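Hydroxylacyl-CoA dehydrogenase (Streptomyces coelicolor, PDB 5BKA) belongs to the SnoaL-like branch of the NTF2 superfamily and probably acts in biosynthesis of the polyketide actinorhodin. Local coordinates at residues Gly19-Lys24 and Ala34-Glu39; Arg28-Tyr33 and Asp64-Phe69; Ala84-Gln87 and Ile93-Thr96; Thr103-Ala106 and Pro111-Gly114. All coordinates share one frame; numbering follows the deposited sequence.

Contact 1 of 4, residues Gly19-Lys24 and Ala34-Glu39; sequences GHQMQK and AATFTE
A single buried side-chain hydrogen bond, from Gln21 on helix 10-26 to Thr36, joins that helix to the turn where helix 30-35 gives way to the short strand 37-38. Gln21 NE2 donates to Thr36 OG1 at 2.6 Å, a short bond that is moderately bent (147° at the hydrogen). The hydroxyl lies a little out of the amide plane, so the approach is tilted rather than flat. Gln21 reaches it by stretching out: CG is anti to the backbone N (chi1 178°) and the chain stays extended to CD, carrying the amide across the gap between two backbones whose CA atoms, Gln21 and Thr36, come no nearer than 6.8 Å. The same NE2 also lies 4.0 Å from Phe37 CE1, approaching the ring obliquely. In this SnoaL-like, NTF2-type fold the helices pack against a curved sheet, and the amide links both layers, because Gln21 OE1 accepts from Arg136 on strand 132-140 while NE2 holds the turn. Thr36 OG1 is also hydrogen-bonded to Tyr33 O, which ties the hydroxyl back to the last turn of helix 30-35. If Gln21 were an alanine, Thr36 OG1 would probably lose its amide donor and Arg136 NH2 this acceptor, with a gap opened beside the Phe37 ring. On the turn itself, Phe37 N bonds to Ala34 O at 3.0 Å as the chain leaves the helix, and the Phe37 ring meets Tyr33 edge-to-face and packs on Ile58 of helix 54-67.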
loop_
_atom_site.group_PDB
_atom_site.type_symbol
_atom_site.label_atom_id
_atom_site.label_comp_id
_atom_site.label_asym_id
_atom_site.label_seq_id
_atom_site.Cartn_x
_atom_site.Cartn_y
_atom_site.Cartn_z
ATOM N N GLY B 19 4.062 -0.267 -9.208
ATOM C CA GLY B 19 3.116 -1.372 -9.220
ATOM C C GLY B 19 3.465 -2.425 -10.253
ATOM O O GLY B 19 3.508 -3.620 -9.950
ATOM N N HIS B 20 3.721 -1.994 -11.490
ATOM C CA HIS B 20 4.140 -2.925 -12.534
ATOM C C HIS B 20 5.513 -3.512 -12.232
ATOM O O HIS B 20 5.744 -4.708 -12.450
ATOM C CB HIS B 20 4.148 -2.222 -13.890
ATOM C CG HIS B 20 2.781 -1.930 -14.431
ATOM N ND1 HIS B 20 2.119 -2.788 -15.283
ATOM C CD2 HIS B 20 1.955 -0.875 -14.242
ATOM C CE1 HIS B 20 0.943 -2.274 -15.595
ATOM N NE2 HIS B 20 0.818 -1.113 -14.975
ATOM N N GLN B 21 6.435 -2.684 -11.735
ATOM C CA GLN B 21 7.807 -3.128 -11.506
ATOM C C GLN B 21 7.863 -4.263 -10.488
ATOM O O GLN B 21 8.481 -5.305 -10.736
ATOM C CB GLN B 21 8.659 -1.942 -11.050
ATOM C CG GLN B 21 10.107 -2.268 -10.733
ATOM C CD GLN B 21 10.889 -1.045 -10.289
ATOM O OE1 GLN B 21 10.485 -0.334 -9.369
ATOM N NE2 GLN B 21 12.013 -0.789 -10.948
HETATM N N MSE B 22 7.217 -4.082 -9.338
HETATM C CA MSE B 22 7.268 -5.068 -8.258
HETATM C C MSE B 22 6.533 -6.359 -8.607
HETATM O O MSE B 22 6.937 -7.443 -8.189
HETATM C CB MSE B 22 6.682 -4.487 -6.972
HETATM C CG MSE B 22 7.576 -3.486 -6.271
HETATM SE SE MSE B 22 9.460 -3.939 -6.388
HETATM C CE MSE B 22 10.076 -2.252 -7.061
ATOM N N GLN B 23 5.438 -6.236 -9.360
ATOM C CA GLN B 23 4.698 -7.426 -9.767
ATOM C C GLN B 23 5.520 -8.297 -10.708
ATOM O O GLN B 23 5.395 -9.526 -10.680
ATOM C CB GLN B 23 3.373 -7.025 -10.418
ATOM C CG GLN B 23 2.310 -6.594 -9.419
ATOM C CD GLN B 23 0.935 -6.456 -10.045
ATOM O OE1 GLN B 23 0.620 -7.120 -11.032
ATOM N NE2 GLN B 23 0.107 -5.591 -9.470
ATOM N N LYS B 24 6.355 -7.680 -11.545
ATOM C CA LYS B 24 7.309 -8.440 -12.347
ATOM C C LYS B 24 8.318 -9.165 -11.462
ATOM O O LYS B 24 8.544 -10.370 -11.621
ATOM C CB LYS B 24 8.010 -7.511 -13.338
ATOM C CG LYS B 24 7.071 -6.957 -14.401
ATOM C CD LYS B 24 7.791 -6.079 -15.406
ATOM C CE LYS B 24 6.823 -5.573 -16.465
ATOM N NZ LYS B 24 7.518 -4.858 -17.565
ATOM N N ALA B 34 14.563 -5.856 -14.431
ATOM C CA ALA B 34 15.781 -5.141 -14.801
ATOM C C ALA B 34 15.531 -4.166 -15.944
ATOM O O ALA B 34 16.236 -3.157 -16.064
ATOM C CB ALA B 34 16.881 -6.134 -15.180
ATOM N N ALA B 35 14.543 -4.451 -16.797
ATOM C CA ALA B 35 14.228 -3.558 -17.905
ATOM C C ALA B 35 13.646 -2.229 -17.441
ATOM O O ALA B 35 13.637 -1.269 -18.219
ATOM C CB ALA B 35 13.260 -4.241 -18.872
ATOM N N THR B 36 13.162 -2.145 -16.201
ATOM C CA THR B 36 12.707 -0.874 -15.651
ATOM C C THR B 36 13.857 -0.015 -15.144
ATOM O O THR B 36 13.622 1.121 -14.717
ATOM C CB THR B 36 11.703 -1.111 -14.518
ATOM O OG1 THR B 36 12.378 -1.671 -13.384
ATOM C CG2 THR B 36 10.601 -2.060 -14.967
ATOM N N PHE B 37 15.081 -0.527 -15.192
ATOM C CA PHE B 37 16.293 0.210 -14.868
ATOM C C PHE B 37 16.923 0.779 -16.132
ATOM O O PHE B 37 16.646 0.337 -17.249
ATOM C CB PHE B 37 17.316 -0.697 -14.177
ATOM C CG PHE B 37 17.053 -0.933 -12.720
ATOM C CD1 PHE B 37 16.044 -1.788 -12.313
ATOM C CD2 PHE B 37 17.839 -0.325 -11.756
ATOM C CE1 PHE B 37 15.810 -2.017 -10.970
ATOM C CE2 PHE B 37 17.612 -0.550 -10.412
ATOM C CZ PHE B 37 16.598 -1.399 -10.019
ATOM N N THR B 38 17.786 1.773 -15.940
ATOM C CA THR B 38 18.656 2.192 -17.025
ATOM C C THR B 38 19.634 1.065 -17.351
ATOM O O THR B 38 19.854 0.149 -16.553
ATOM C CB THR B 38 19.423 3.463 -16.653
ATOM O OG1 THR B 38 20.002 3.312 -15.351
ATOM C CG2 THR B 38 18.497 4.668 -16.656
ATOM N N GLU B 39 20.226 1.135 -18.547
ATOM C CA GLU B 39 21.129 0.070 -18.967
ATOM C C GLU B 39 22.410 0.038 -18.144
ATOM O O GLU B 39 23.068 -1.005 -18.085
ATOM C CB GLU B 39 21.458 0.202 -20.456
ATOM C CG GLU B 39 20.464 -0.518 -21.356
ATOM C CD GLU B 39 20.882 -1.945 -21.662
ATOM O OE1 GLU B 39 21.859 -2.423 -21.049
ATOM O OE2 GLU B 39 20.227 -2.593 -22.507
#

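Contact 2 of 4, residues Arg28-Tyr33 and Asp64-Phe69; sequences RDFAGY and DFHRKF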
loop_
_atom_site.group_PDB
_atom_site.type_symbol
_atom_site.label_atom_id
_atom_site.label_comp_id
_atom_site.label_asym_id
_atom_site.label_seq_id
_atom_site.Cartn_x
_atom_site.Cartn_y
_atom_site.Cartn_z
ATOM N N ARG B 28 8.753 -13.496 -10.744
ATOM C CA ARG B 28 9.985 -14.031 -11.322
ATOM C C ARG B 28 10.246 -13.557 -12.743
ATOM O O ARG B 28 10.814 -14.306 -13.546
ATOM C CB ARG B 28 9.994 -15.549 -11.357
ATOM C CG ARG B 28 10.445 -16.288 -10.181
ATOM C CD ARG B 28 9.526 -17.378 -9.767
ATOM N NE ARG B 28 9.411 -18.301 -10.901
ATOM C CZ ARG B 28 9.333 -19.627 -10.827
ATOM N NH1 ARG B 28 9.799 -20.275 -9.736
ATOM N NH2 ARG B 28 9.107 -20.313 -11.932
ATOM N N ASP B 29 9.832 -12.336 -13.066
ATOM C CA ASP B 29 10.216 -11.708 -14.325
ATOM C C ASP B 29 11.438 -10.831 -14.069
ATOM O O ASP B 29 11.366 -9.605 -14.055
ATOM C CB ASP B 29 9.051 -10.913 -14.890
ATOM C CG ASP B 29 9.360 -10.290 -16.231
ATOM O OD1 ASP B 29 10.373 -10.663 -16.854
ATOM O OD2 ASP B 29 8.566 -9.430 -16.662
ATOM N N PHE B 30 12.571 -11.493 -13.822
ATOM C CA PHE B 30 13.774 -10.760 -13.432
ATOM C C PHE B 30 14.295 -9.883 -14.566
ATOM O O PHE B 30 14.801 -8.782 -14.323
ATOM C CB PHE B 30 14.846 -11.739 -12.956
ATOM C CG PHE B 30 14.425 -12.552 -11.773
ATOM C CD1 PHE B 30 13.776 -11.953 -10.706
ATOM C CD2 PHE B 30 14.649 -13.915 -11.734
ATOM C CE1 PHE B 30 13.371 -12.698 -9.613
ATOM C CE2 PHE B 30 14.248 -14.665 -10.647
ATOM C CZ PHE B 30 13.608 -14.058 -9.585
ATOM N N ALA B 31 14.184 -10.352 -15.812
ATOM C CA ALA B 31 14.592 -9.532 -16.949
ATOM C C ALA B 31 13.659 -8.338 -17.132
ATOM O O ALA B 31 14.116 -7.219 -17.393
ATOM C CB ALA B 31 14.638 -10.381 -18.219
ATOM N N GLY B 32 12.349 -8.560 -17.002
ATOM C CA GLY B 32 11.412 -7.450 -17.069
ATOM C C GLY B 32 11.635 -6.437 -15.963
ATOM O O GLY B 32 11.521 -5.229 -16.181
ATOM N N TYR B 33 11.955 -6.917 -14.759
ATOM C CA TYR B 33 12.257 -6.013 -13.654
ATOM C C TYR B 33 13.506 -5.195 -13.952
ATOM O O TYR B 33 13.527 -3.974 -13.753
ATOM C CB TYR B 33 12.423 -6.813 -12.361
ATOM C CG TYR B 33 12.921 -6.011 -11.177
ATOM C CD1 TYR B 33 12.046 -5.261 -10.403
ATOM C CD2 TYR B 33 14.266 -6.016 -10.828
ATOM C CE1 TYR B 33 12.499 -4.533 -9.315
ATOM C CE2 TYR B 33 14.726 -5.293 -9.743
ATOM C CZ TYR B 33 13.840 -4.553 -8.991
ATOM O OH TYR B 33 14.297 -3.833 -7.911
ATOM N N ASP B 64 20.444 -15.273 -8.085
ATOM C CA ASP B 64 21.228 -15.876 -7.009
ATOM C C ASP B 64 20.482 -15.817 -5.680
ATOM O O ASP B 64 20.321 -16.838 -4.999
ATOM C CB ASP B 64 22.591 -15.194 -6.887
ATOM C CG ASP B 64 23.551 -15.983 -6.012
ATOM O OD1 ASP B 64 23.355 -16.008 -4.781
ATOM O OD2 ASP B 64 24.498 -16.586 -6.556
ATOM N N PHE B 65 20.017 -14.628 -5.292
ATOM C CA PHE B 65 19.218 -14.500 -4.079
ATOM C C PHE B 65 17.900 -15.257 -4.180
ATOM O O PHE B 65 17.212 -15.429 -3.167
ATOM C CB PHE B 65 18.946 -13.022 -3.779
ATOM C CG PHE B 65 20.123 -12.288 -3.188
ATOM C CD1 PHE B 65 20.551 -11.089 -3.737
ATOM C CD2 PHE B 65 20.794 -12.790 -2.084
ATOM C CE1 PHE B 65 21.630 -10.408 -3.203
ATOM C CE2 PHE B 65 21.873 -12.112 -1.542
ATOM C CZ PHE B 65 22.290 -10.920 -2.103
ATOM N N HIS B 66 17.531 -15.709 -5.381
ATOM C CA HIS B 66 16.285 -16.443 -5.552
ATOM C C HIS B 66 16.445 -17.937 -5.311
ATOM O O HIS B 66 15.460 -18.604 -4.970
ATOM C CB HIS B 66 15.728 -16.207 -6.954
ATOM C CG HIS B 66 14.391 -16.835 -7.184
ATOM N ND1 HIS B 66 13.228 -16.317 -6.658
ATOM C CD2 HIS B 66 14.035 -17.949 -7.867
ATOM C CE1 HIS B 66 12.211 -17.079 -7.017
ATOM N NE2 HIS B 66 12.673 -18.075 -7.750
ATOM N N ARG B 67 17.659 -18.473 -5.485
ATOM C CA ARG B 67 17.863 -19.912 -5.341
ATOM C C ARG B 67 17.443 -20.405 -3.961
ATOM O O ARG B 67 16.948 -21.529 -3.819
ATOM C CB ARG B 67 19.323 -20.265 -5.620
ATOM N N LYS B 68 17.625 -19.572 -2.929
ATOM C CA LYS B 68 17.162 -19.910 -1.591
ATOM C C LYS B 68 15.670 -20.205 -1.557
ATOM O O LYS B 68 15.191 -20.791 -0.583
ATOM C CB LYS B 68 17.485 -18.770 -0.624
ATOM C CG LYS B 68 18.946 -18.366 -0.586
ATOM C CD LYS B 68 19.185 -17.089 -1.374
ATOM C CE LYS B 68 20.359 -16.297 -0.828
ATOM N NZ LYS B 68 21.657 -16.787 -1.366
ATOM N N PHE B 69 14.929 -19.810 -2.590
ATOM C CA PHE B 69 13.486 -20.018 -2.638
ATOM C C PHE B 69 13.090 -20.993 -3.740
ATOM O O PHE B 69 13.186 -20.669 -4.922
ATOM C CB PHE B 69 12.768 -18.672 -2.833
ATOM C CG PHE B 69 13.211 -17.606 -1.860
ATOM C CD1 PHE B 69 13.071 -17.810 -0.493
ATOM C CD2 PHE B 69 13.753 -16.407 -2.298
ATOM C CE1 PHE B 69 13.479 -16.829 0.424
ATOM C CE2 PHE B 69 14.151 -15.453 -1.392
ATOM C CZ PHE B 69 14.012 -15.670 -0.036
#
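His66, near the C-terminal end of helix 54-67, meets Phe30 and Arg28 at the junction between helices 10-26 and 30-35, so the contact joins two parts of the helical layer of this NTF2-like fold near the surface. The core is a T-shaped (edge-to-face) pair: the rim of Phe30 points at one face of the His66 imidazole, with ring planes at 67° and centroids 5.2 Å apart. Phe30 CZ makes the closest approach, 3.7 Å from His66 ND1. His66 gets there with CG anti to its backbone N (chi1 -175°), which sets the imidazole against the Phe30 rim. Arg28 joins at another part of the same ring through its aliphatic stem, CG standing 3.7 Å from His66 CE1. The guanidinium is turned nearly perpendicular to the imidazole, and any positive charge on the histidine would probably be disfavoured by an arginine this near. Arg28, with positive phi, is the C-prime residue of the Schellman motif that ends helix 10-26, and Asp29 next to it is the N-cap of helix 30-35, where Asp29 OD1 accepts from Gly32 N at 2.9 Å. On the imidazole face opposite Phe30, Phe69 O lies offset toward the ring rim, 3.9 Å from His66 NE2.

Contact 3 of 4, residues Ala84-Gln87 and Ile93-Thr96; sequences ALSQ and ITAT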
loop_
_atom_site.group_PDB
_atom_site.type_symbol
_atom_site.label_atom_id
_atom_site.label_comp_id
_atom_site.label_asym_id
_atom_site.label_seq_id
_atom_site.Cartn_x
_atom_site.Cartn_y
_atom_site.Cartn_z
ATOM N N ALA B 84 7.880 9.144 -1.341
ATOM C CA ALA B 84 8.116 10.579 -1.219
ATOM C C ALA B 84 9.068 11.004 -2.325
ATOM O O ALA B 84 10.183 10.481 -2.419
ATOM C CB ALA B 84 8.689 10.931 0.158
ATOM N N LEU B 85 8.633 11.948 -3.156
ATOM C CA LEU B 85 9.373 12.379 -4.331
ATOM C C LEU B 85 9.920 13.790 -4.168
ATOM O O LEU B 85 9.415 14.597 -3.384
ATOM C CB LEU B 85 8.491 12.322 -5.582
ATOM C CG LEU B 85 7.738 11.025 -5.871
ATOM C CD1 LEU B 85 6.818 11.214 -7.065
ATOM C CD2 LEU B 85 8.713 9.887 -6.118
ATOM N N SER B 86 10.978 14.067 -4.924
ATOM C CA SER B 86 11.624 15.371 -4.956
ATOM C C SER B 86 12.463 15.440 -6.224
ATOM O O SER B 86 12.936 14.413 -6.725
ATOM C CB SER B 86 12.489 15.626 -3.716
ATOM O OG SER B 86 13.534 14.678 -3.621
ATOM N N GLN B 87 12.626 16.655 -6.747
ATOM C CA GLN B 87 13.355 16.873 -7.989
ATOM C C GLN B 87 14.815 17.185 -7.694
ATOM O O GLN B 87 15.109 18.085 -6.899
ATOM C CB GLN B 87 12.731 18.009 -8.797
ATOM C CG GLN B 87 13.240 18.104 -10.232
ATOM C CD GLN B 87 12.506 19.161 -11.029
ATOM O OE1 GLN B 87 12.201 18.967 -12.203
ATOM N NE2 GLN B 87 12.227 20.295 -10.394
ATOM N N ILE B 93 14.593 12.288 -10.393
ATOM C CA ILE B 93 13.586 12.220 -9.341
ATOM C C ILE B 93 14.129 11.315 -8.248
ATOM O O ILE B 93 14.427 10.139 -8.495
ATOM C CB ILE B 93 12.242 11.704 -9.870
ATOM C CG1 ILE B 93 11.746 12.595 -11.015
ATOM C CG2 ILE B 93 11.211 11.648 -8.747
ATOM C CD1 ILE B 93 11.619 14.059 -10.645
ATOM N N THR B 94 14.281 11.869 -7.048
ATOM C CA THR B 94 14.720 11.107 -5.889
ATOM C C THR B 94 13.472 10.466 -5.286
ATOM O O THR B 94 12.496 11.168 -5.000
ATOM C CB THR B 94 15.348 12.045 -4.860
ATOM O OG1 THR B 94 14.576 13.263 -4.828
ATOM C CG2 THR B 94 16.726 12.474 -5.389
ATOM N N ALA B 95 13.476 9.154 -5.091
ATOM C CA ALA B 95 12.323 8.529 -4.456
ATOM C C ALA B 95 12.758 7.729 -3.237
ATOM O O ALA B 95 13.742 6.983 -3.291
ATOM C CB ALA B 95 11.561 7.634 -5.435
ATOM N N THR B 96 12.025 7.898 -2.138
ATOM C CA THR B 96 12.232 7.118 -0.924
ATOM C C THR B 96 10.907 6.490 -0.519
ATOM O O THR B 96 9.910 7.198 -0.345
ATOM C CB THR B 96 12.776 7.985 0.215
ATOM O OG1 THR B 96 14.027 8.562 -0.173
ATOM C CG2 THR B 96 12.982 7.143 1.468
#
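The beta hairpin of strands 74-87 and 93-105 comes together near its turn where Ala84 faces Thr96 and Gln87 faces Ile93. Ala84 and Thr96 form an antiparallel hydrogen-bonded pair: Ala84 N donates to Thr96 O at 3.0 Å, and Thr96 N returns to Ala84 O at 3.2 Å. Closer to the turn, Thr94 N gives Ser86 O a bond of 2.9 Å, whereas the reverse bond from Ser86 N is weak. CA-H...O contacts fill the steps between, such as Leu85 CA to Thr94 O at 3.4 Å. The hairpin ends the curved sheet of the NTF2-like fold on one side, strand 74-87 being outermost within the chain. Leu85, Ala95 and Ile93 share one face of the sheet; helix 10-26 packs there on Leu85, through Leu10, Tyr11 and Val14, and on Ala95, through Tyr18, while Ile93 meets Leu123 of strand 112-124. With CG anti to its carbonyl carbon (chi1 -51°), Leu85 brings CD2 across the strand gap, 3.7 Å from Ala95 CB and 4.0 Å from Ile93 CG2. Thr96 O also accepts from Gln23 NE2 of a neighbouring subunit, whose side chain packs on Ala84.

Contact 4 of 4, residues Thr103-Ala106 and Pro111-Gly114; sequences TVHA and PEFG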
loop_
_atom_site.group_PDB
_atom_site.type_symbol
_atom_site.label_atom_id
_atom_site.label_comp_id
_atom_site.label_asym_id
_atom_site.label_seq_id
_atom_site.Cartn_x
_atom_site.Cartn_y
_atom_site.Cartn_z
ATOM N N THR B 103 6.954 -13.341 2.790
ATOM C CA THR B 103 7.326 -14.667 2.305
ATOM C C THR B 103 6.164 -15.605 2.597
ATOM O O THR B 103 5.886 -15.914 3.762
ATOM C CB THR B 103 8.619 -15.155 2.959
ATOM O OG1 THR B 103 9.675 -14.231 2.671
ATOM C CG2 THR B 103 9.000 -16.532 2.432
ATOM N N VAL B 104 5.488 -16.057 1.545
ATOM C CA VAL B 104 4.297 -16.887 1.672
ATOM C C VAL B 104 4.692 -18.330 1.403
ATOM O O VAL B 104 5.215 -18.653 0.329
ATOM C CB VAL B 104 3.188 -16.433 0.713
ATOM C CG1 VAL B 104 1.965 -17.319 0.870
ATOM C CG2 VAL B 104 2.837 -14.975 0.963
ATOM N N HIS B 105 4.444 -19.197 2.376
ATOM C CA HIS B 105 4.768 -20.609 2.257
ATOM C C HIS B 105 3.549 -21.408 1.815
ATOM O O HIS B 105 2.420 -21.094 2.199
ATOM C CB HIS B 105 5.328 -21.140 3.571
ATOM C CG HIS B 105 6.574 -20.435 3.996
ATOM N ND1 HIS B 105 7.795 -20.670 3.404
ATOM C CD2 HIS B 105 6.787 -19.486 4.938
ATOM C CE1 HIS B 105 8.709 -19.900 3.966
ATOM N NE2 HIS B 105 8.125 -19.176 4.904
ATOM N N ALA B 106 3.789 -22.432 0.994
ATOM C CA ALA B 106 2.716 -23.282 0.492
ATOM C C ALA B 106 1.856 -23.819 1.630
ATOM O O ALA B 106 2.369 -24.359 2.611
ATOM C CB ALA B 106 3.306 -24.441 -0.318
ATOM N N PRO B 111 1.593 -15.297 6.272
ATOM C CA PRO B 111 2.934 -15.084 5.745
ATOM C C PRO B 111 3.868 -14.763 6.883
ATOM O O PRO B 111 3.470 -14.321 7.959
ATOM C CB PRO B 111 2.784 -13.874 4.815
ATOM C CG PRO B 111 1.328 -13.542 4.789
ATOM C CD PRO B 111 0.755 -14.123 6.046
ATOM N N GLU B 112 5.125 -15.038 6.660
ATOM C CA GLU B 112 6.151 -14.499 7.534
ATOM C C GLU B 112 6.770 -13.250 6.903
ATOM O O GLU B 112 6.953 -13.174 5.684
ATOM C CB GLU B 112 7.148 -15.589 7.977
ATOM C CG GLU B 112 7.465 -16.705 7.087
ATOM C CD GLU B 112 8.472 -17.683 7.672
ATOM O OE1 GLU B 112 9.562 -17.907 7.110
ATOM O OE2 GLU B 112 8.140 -18.175 8.721
ATOM N N PHE B 113 7.069 -12.263 7.751
ATOM C CA PHE B 113 7.406 -10.898 7.359
ATOM C C PHE B 113 8.871 -10.553 7.625
ATOM O O PHE B 113 9.517 -11.126 8.506
ATOM C CB PHE B 113 6.526 -9.897 8.120
ATOM C CG PHE B 113 5.053 -10.045 7.854
ATOM C CD1 PHE B 113 4.454 -9.322 6.841
ATOM C CD2 PHE B 113 4.268 -10.908 8.610
ATOM C CE1 PHE B 113 3.109 -9.443 6.582
ATOM C CE2 PHE B 113 2.905 -11.040 8.350
ATOM C CZ PHE B 113 2.329 -10.300 7.331
ATOM N N GLY B 114 9.393 -9.600 6.858
ATOM C CA GLY B 114 10.761 -9.171 7.017
ATOM C C GLY B 114 11.556 -9.467 5.763
ATOM O O GLY B 114 11.307 -10.455 5.068
HETATM O O HOH W 1 9.527 -12.480 4.891
#
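A histidine-carboxylate hydrogen bond spans the two strands beyond their paired backbone: His105 NE2 donates to Glu112 OE1 at 2.9 Å, with 155° at the hydrogen. The geometry is unusual in that the donor comes from well above the carboxylate plane, and ring and carboxylate stand almost perpendicular. Glu112 runs extended beyond CG and crosses the imidazole at about a right angle, its CG lying in the ring plane at the edge, 3.6 Å from His105 CD2. This is the end of the beta hairpin formed by strands 93-105 and 112-124. Thr103 and Glu112 make its antiparallel hydrogen-bonded pair, Thr103 N giving Glu112 O a bond of 2.9 Å and Glu112 N answering to Thr103 O at 3.1 Å. Val104 and Pro111 lie side by side, Val104 CG2 touching Pro111 CB at 4.0 Å. A water bonded to Thr103 OG1 at 2.8 Å sits within bonding distance of Glu112 O and Gly114 O as well, binding the threonine hydroxyl to the facing strand. Other subunits close the surroundings: Val104 packs on Asp141 of the second subunit, and Phe113 meets Phe113 of the second and of the third subunit edge-to-face. A leucine in place of His105 would probably leave the Glu112 carboxylate without its imidazole donor and set it free to turn. The carboxylate would probably make a positive imidazole easier to form, and such a charge, if present, would be likely to strengthen the bond across the hairpin end.

In the fold
From the N terminus, helix 10-26 supplies the first segment of contact 1, which closes over helix 30-35 at residues 34-39. Contact 2 opens inside that loop, at 28-33, and closes later at 64-69, so the two cross; they also touch, through Lys24 O and Asp29 N. Together they tie helices 10-26, 30-35 and 54-67 into one layer. The chain then enters the sheet, where contacts 3 and 4 follow in series, each closing a short hairpin loop. They share strand 93-105 but sit at its two ends, centres about 30 Å apart. Contact 2 lies within about 5 Å of contact 4, between nearest atoms, without touching it.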